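Local coordinates for adhesion G-protein coupled receptor G6 (Danio rerio, PDB 6V55) that is an adhesion G-protein-coupled receptor linked to myelination, whose extracellular region binds calcium and carries a GPCR proteolysis-site motif, at residues Thr391-Ser394 / Thr399-Ile402; Phe683-Asn688 / Asn737-Ser742. All blocks are in the same frame, centred on the assembly; numbering follows the deposited sequence.

Both contacts lie at the surface, about 80 Å apart between centres, in separate modules of the extracellular region. Contact 1 falls in the SEA domain and holds the loop end of a beta hairpin, strands 380-392 and 399-410. Contact 2, in the GAIN region, ties a loop between strands 671-677 and 697-701 to a short helical turn in the GPS motif, residues far apart in the chain. Their chemistry follows from this. In contact 1 paired backbones make the hydrogen bonds and the side chains add methyl contacts, one leucine methyl lying over a guanidinium face. Contact 2 works through side chains: one glutamine spans the gap, bonding to a carboxylate and stacking on a second amide.

Contact 1 (Thr391-Ser394 / Thr399-Ile402); sequences TVLS and TRQI. Unlike the reference sequence in segment 399-402: Ile402 (reference Thr).
Leu393 CD1 lies over one face of the Arg400 guanidinium, 3.8 Å from NH2, at the loop end of a beta hairpin in the SEA domain. Leu393 CD2 is set off beyond the NE/NH2 edge on the same side of the plane, 3.7 Å from Arg400 NH2, and the two side chains run at about a right angle. Arg400 leaves its strand with CG anti to the backbone N (chi1 -179°), then bends at chi3, which swings the head round to Leu393. The other amino group, NH1, forms a salt bridge to Asp439, so the arginine connects the hairpin to strand 436-445.

The second flat group is the Gln401 amide, on the neighbouring residue. Its NE2 donates in the amide plane to Thr399 OG1 at 3.0 Å, and this hydroxyl also has a hydrogen bond with Thr356 OG1. Thr356 lies in the loop beyond strand 342-353, and Thr399 is bonded to that strand itself, backbone to backbone with Asp353; strand 342-353 flanks strand 399-410 on the side away from edge strand 380-392.

Between the hairpin strands, Thr391 and Arg400 form the antiparallel hydrogen-bonded pair: Thr391 N donates to Arg400 O at 3.0 Å, nearly straight, and Arg400 N to Thr391 O at 2.8 Å. Thr391 O also takes a CA-H...O contact from Thr399. One step toward the loop, Val392 and Thr399 make the non-hydrogen-bonded pair. Their side chains diverge, but one branch of each still touches, Val392 CG1 lying 3.7 Å from Thr399 CG2.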
loop_
_atom_site.group_PDB
_atom_site.type_symbol
_atom_site.label_atom_id
_atom_site.label_comp_id
_atom_site.label_asym_id
_atom_site.label_seq_id
_atom_site.Cartn_x
_atom_site.Cartn_y
_atom_site.Cartn_z
ATOM N N THR A 391 -26.625 -41.997 -7.082
ATOM C CA THR A 391 -27.795 -42.216 -7.918
ATOM C C THR A 391 -27.541 -43.447 -8.761
ATOM O O THR A 391 -26.519 -43.489 -9.446
ATOM C CB THR A 391 -28.009 -41.027 -8.870
ATOM O OG1 THR A 391 -28.041 -39.774 -8.177
ATOM C CG2 THR A 391 -29.296 -41.177 -9.535
ATOM N N VAL A 392 -28.470 -44.419 -8.785
ATOM C CA VAL A 392 -28.308 -45.495 -9.772
ATOM C C VAL A 392 -28.704 -44.984 -11.147
ATOM O O VAL A 392 -29.404 -43.963 -11.284
ATOM C CB VAL A 392 -29.135 -46.761 -9.453
ATOM C CG1 VAL A 392 -28.737 -47.420 -8.118
ATOM C CG2 VAL A 392 -30.608 -46.517 -9.584
ATOM N N LEU A 393 -28.267 -45.697 -12.190
ATOM C CA LEU A 393 -28.647 -45.363 -13.549
ATOM C C LEU A 393 -29.547 -46.466 -14.090
ATOM O O LEU A 393 -30.558 -46.809 -13.457
ATOM C CB LEU A 393 -27.392 -45.144 -14.388
ATOM C CG LEU A 393 -26.421 -44.169 -13.682
ATOM C CD1 LEU A 393 -25.020 -44.080 -14.274
ATOM C CD2 LEU A 393 -27.064 -42.781 -13.496
ATOM N N SER A 394 -29.208 -47.018 -15.255
ATOM C CA SER A 394 -30.110 -47.965 -15.902
ATOM C C SER A 394 -30.011 -49.357 -15.280
ATOM O O SER A 394 -31.019 -49.863 -14.775
ATOM C CB SER A 394 -29.853 -48.015 -17.411
ATOM O OG SER A 394 -31.053 -48.306 -18.120
ATOM N N THR A 399 -24.048 -47.193 -10.198
ATOM C CA THR A 399 -24.279 -45.882 -9.611
ATOM C C THR A 399 -23.328 -44.839 -10.178
ATOM O O THR A 399 -22.165 -45.125 -10.482
ATOM C CB THR A 399 -24.086 -45.874 -8.102
ATOM O OG1 THR A 399 -22.804 -46.452 -7.792
ATOM C CG2 THR A 399 -25.140 -46.661 -7.480
ATOM N N ARG A 400 -23.845 -43.614 -10.259
ATOM C CA ARG A 400 -23.062 -42.395 -10.363
ATOM C C ARG A 400 -22.907 -41.838 -8.962
ATOM O O ARG A 400 -23.905 -41.600 -8.276
ATOM C CB ARG A 400 -23.750 -41.371 -11.251
ATOM C CG ARG A 400 -22.935 -40.095 -11.379
ATOM C CD ARG A 400 -23.645 -39.010 -12.208
ATOM N NE ARG A 400 -24.497 -39.540 -13.276
ATOM C CZ ARG A 400 -24.057 -39.976 -14.462
ATOM N NH1 ARG A 400 -22.756 -39.972 -14.746
ATOM N NH2 ARG A 400 -24.920 -40.438 -15.364
ATOM N N GLN A 401 -21.667 -41.630 -8.538
ATOM C CA GLN A 401 -21.354 -41.222 -7.175
ATOM C C GLN A 401 -20.610 -39.897 -7.234
ATOM O O GLN A 401 -19.742 -39.720 -8.090
ATOM C CB GLN A 401 -20.514 -42.297 -6.468
ATOM C CG GLN A 401 -21.187 -43.676 -6.374
ATOM C CD GLN A 401 -20.323 -44.705 -5.660
ATOM O OE1 GLN A 401 -19.360 -44.350 -4.983
ATOM N NE2 GLN A 401 -20.659 -45.983 -5.811
ATOM N N ILE A 402 -20.962 -38.957 -6.356
ATOM C CA ILE A 402 -20.319 -37.651 -6.318
ATOM C C ILE A 402 -19.591 -37.537 -4.989
ATOM O O ILE A 402 -20.202 -37.689 -3.923
ATOM C CB ILE A 402 -21.313 -36.497 -6.521
ATOM C CG1 ILE A 402 -22.037 -36.673 -7.852
ATOM C CG2 ILE A 402 -20.578 -35.181 -6.538
ATOM C CD1 ILE A 402 -22.927 -35.525 -8.271
#

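Contact 2 (Phe683-Asn688 / Asn737-Ser742); sequences FQDHQN and NLQNYS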
loop_
_atom_site.group_PDB
_atom_site.type_symbol
_atom_site.label_atom_id
_atom_site.label_comp_id
_atom_site.label_asym_id
_atom_site.label_seq_id
_atom_site.Cartn_x
_atom_site.Cartn_y
_atom_site.Cartn_z
ATOM N N PHE A 683 -17.909 22.793 29.013
ATOM C CA PHE A 683 -18.606 23.643 29.972
ATOM C C PHE A 683 -20.101 23.720 29.672
ATOM O O PHE A 683 -20.730 24.781 29.798
ATOM C CB PHE A 683 -17.999 25.044 29.998
ATOM C CG PHE A 683 -16.534 25.073 30.335
ATOM C CD1 PHE A 683 -15.577 25.077 29.322
ATOM C CD2 PHE A 683 -16.111 25.111 31.663
ATOM C CE1 PHE A 683 -14.229 25.113 29.621
ATOM C CE2 PHE A 683 -14.753 25.148 31.968
ATOM C CZ PHE A 683 -13.813 25.145 30.937
ATOM N N GLN A 684 -20.691 22.590 29.299
ATOM C CA GLN A 684 -22.103 22.546 28.942
ATOM C C GLN A 684 -22.993 22.645 30.178
ATOM O O GLN A 684 -22.707 22.051 31.222
ATOM C CB GLN A 684 -22.401 21.263 28.174
ATOM C CG GLN A 684 -21.567 21.157 26.913
ATOM C CD GLN A 684 -21.863 19.916 26.122
ATOM O OE1 GLN A 684 -23.004 19.470 26.066
ATOM N NE2 GLN A 684 -20.845 19.368 25.471
ATOM N N ASP A 685 -24.073 23.414 30.047
ATOM C CA ASP A 685 -25.006 23.695 31.137
ATOM C C ASP A 685 -26.408 23.652 30.542
ATOM O O ASP A 685 -26.760 24.512 29.723
ATOM C CB ASP A 685 -24.713 25.060 31.763
ATOM C CG ASP A 685 -25.296 25.230 33.162
ATOM O OD1 ASP A 685 -26.321 24.601 33.505
ATOM O OD2 ASP A 685 -24.724 26.035 33.933
ATOM N N HIS A 686 -27.206 22.664 30.952
ATOM C CA HIS A 686 -28.587 22.562 30.512
ATOM C C HIS A 686 -29.573 23.194 31.500
ATOM O O HIS A 686 -30.787 23.032 31.336
ATOM C CB HIS A 686 -28.947 21.101 30.264
ATOM C CG HIS A 686 -28.257 20.503 29.077
ATOM N ND1 HIS A 686 -28.207 19.142 28.852
ATOM C CD2 HIS A 686 -27.585 21.079 28.053
ATOM C CE1 HIS A 686 -27.529 18.906 27.743
ATOM N NE2 HIS A 686 -27.140 20.064 27.238
ATOM N N GLN A 687 -29.078 23.904 32.517
ATOM C CA GLN A 687 -29.918 24.675 33.425
ATOM C C GLN A 687 -29.589 26.159 33.301
ATOM O O GLN A 687 -29.406 26.852 34.301
ATOM C CB GLN A 687 -29.734 24.192 34.866
ATOM C CG GLN A 687 -30.618 22.993 35.210
ATOM C CD GLN A 687 -30.325 22.399 36.583
ATOM O OE1 GLN A 687 -30.001 21.216 36.697
ATOM N NE2 GLN A 687 -30.452 23.212 37.635
ATOM N N ASN A 688 -29.504 26.660 32.075
ATOM C CA ASN A 688 -29.037 28.015 31.835
ATOM C C ASN A 688 -30.144 28.981 31.455
ATOM O O ASN A 688 -29.837 30.141 31.150
ATOM C CB ASN A 688 -27.970 28.014 30.735
ATOM C CG ASN A 688 -26.576 28.211 31.286
ATOM O OD1 ASN A 688 -26.406 28.497 32.477
ATOM N ND2 ASN A 688 -25.564 28.057 30.426
ATOM N N ASN A 737 -19.922 22.417 42.377
ATOM C CA ASN A 737 -20.859 21.875 43.347
ATOM C C ASN A 737 -22.292 21.836 42.837
ATOM O O ASN A 737 -23.121 21.121 43.423
ATOM C CB ASN A 737 -20.800 22.689 44.639
ATOM C CG ASN A 737 -19.577 22.372 45.456
ATOM O OD1 ASN A 737 -19.241 21.207 45.650
ATOM N ND2 ASN A 737 -18.879 23.407 45.916
ATOM N N LEU A 738 -22.594 22.579 41.771
ATOM C CA LEU A 738 -23.954 22.644 41.258
ATOM C C LEU A 738 -24.332 21.335 40.584
ATOM O O LEU A 738 -23.464 20.558 40.183
ATOM C CB LEU A 738 -24.090 23.801 40.274
ATOM C CG LEU A 738 -23.926 25.210 40.850
ATOM C CD1 LEU A 738 -24.299 26.257 39.818
ATOM C CD2 LEU A 738 -24.737 25.423 42.120
ATOM N N GLN A 739 -25.647 21.087 40.531
ATOM C CA GLN A 739 -26.301 19.973 39.834
ATOM C C GLN A 739 -25.772 18.609 40.293
ATOM O O GLN A 739 -25.234 17.832 39.506
ATOM C CB GLN A 739 -26.187 20.156 38.320
ATOM C CG GLN A 739 -26.708 21.522 37.865
ATOM C CD GLN A 739 -26.567 21.743 36.365
ATOM O OE1 GLN A 739 -26.631 20.791 35.571
ATOM N NE2 GLN A 739 -26.365 23.003 35.970
ATOM N N ASN A 740 -25.922 18.382 41.605
ATOM C CA ASN A 740 -25.489 17.190 42.349
ATOM C C ASN A 740 -24.006 16.895 42.133
ATOM O O ASN A 740 -23.615 15.774 41.774
ATOM C CB ASN A 740 -26.355 15.970 42.023
ATOM C CG ASN A 740 -26.286 14.910 43.120
ATOM O OD1 ASN A 740 -25.955 15.215 44.276
ATOM N ND2 ASN A 740 -26.557 13.657 42.757
ATOM N N TYR A 741 -23.204 17.959 42.294
ATOM C CA TYR A 741 -21.738 17.933 42.242
ATOM C C TYR A 741 -21.228 17.474 40.871
ATOM O O TYR A 741 -20.242 16.740 40.763
ATOM C CB TYR A 741 -21.161 17.094 43.393
ATOM C CG TYR A 741 -21.690 17.534 44.736
ATOM C CD1 TYR A 741 -21.185 18.682 45.357
ATOM C CD2 TYR A 741 -22.715 16.834 45.371
ATOM C CE1 TYR A 741 -21.672 19.113 46.588
ATOM C CE2 TYR A 741 -23.210 17.258 46.599
ATOM C CZ TYR A 741 -22.682 18.395 47.204
ATOM O OH TYR A 741 -23.177 18.819 48.433
ATOM N N SER A 742 -21.935 17.892 39.813
ATOM C CA SER A 742 -21.493 17.698 38.440
ATOM C C SER A 742 -20.982 18.969 37.782
ATOM O O SER A 742 -20.104 18.887 36.924
ATOM C CB SER A 742 -22.628 17.128 37.578
ATOM O OG SER A 742 -23.491 18.155 37.122
#
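Gln739 reaches from a short, weakly bonded helix in the GPS motif, the C-terminal part of the GAIN domain of adhesion receptors, to Asp685 and Gln687, on the loop between strands 671-677 and 697-701. The backbone of Gln739, Asn740 and Tyr741 is in the left-handed helical region, so this is a left-handed turn. From CB the glutamine sets out with CG anti to its carbonyl carbon (chi1 -54°) and stays extended. CG comes within 3.5 Å of Gln687 OE1, and CD is equally close to that oxygen. Gln687 arrives from the opposite direction, and the two amides stack with their planes 25° apart, CD to CD at 3.8 Å. Gln739 OE1 lies 3.6 Å from Gln687 OE1, two acceptors with no bond between them. At the tip, Gln739 NE2 passes Gln687 CB and donates to Asp685 OD1 at 2.9 Å, approaching from above the carboxylate plane.

Asp685 is itself held in place: OD2 accepts from the backbone N of Trp745, on strand 744-746. OD1 closes an Asx turn by taking Gln687 N at 3.0 Å, on the carboxylate face opposite the one met by Gln739 NE2.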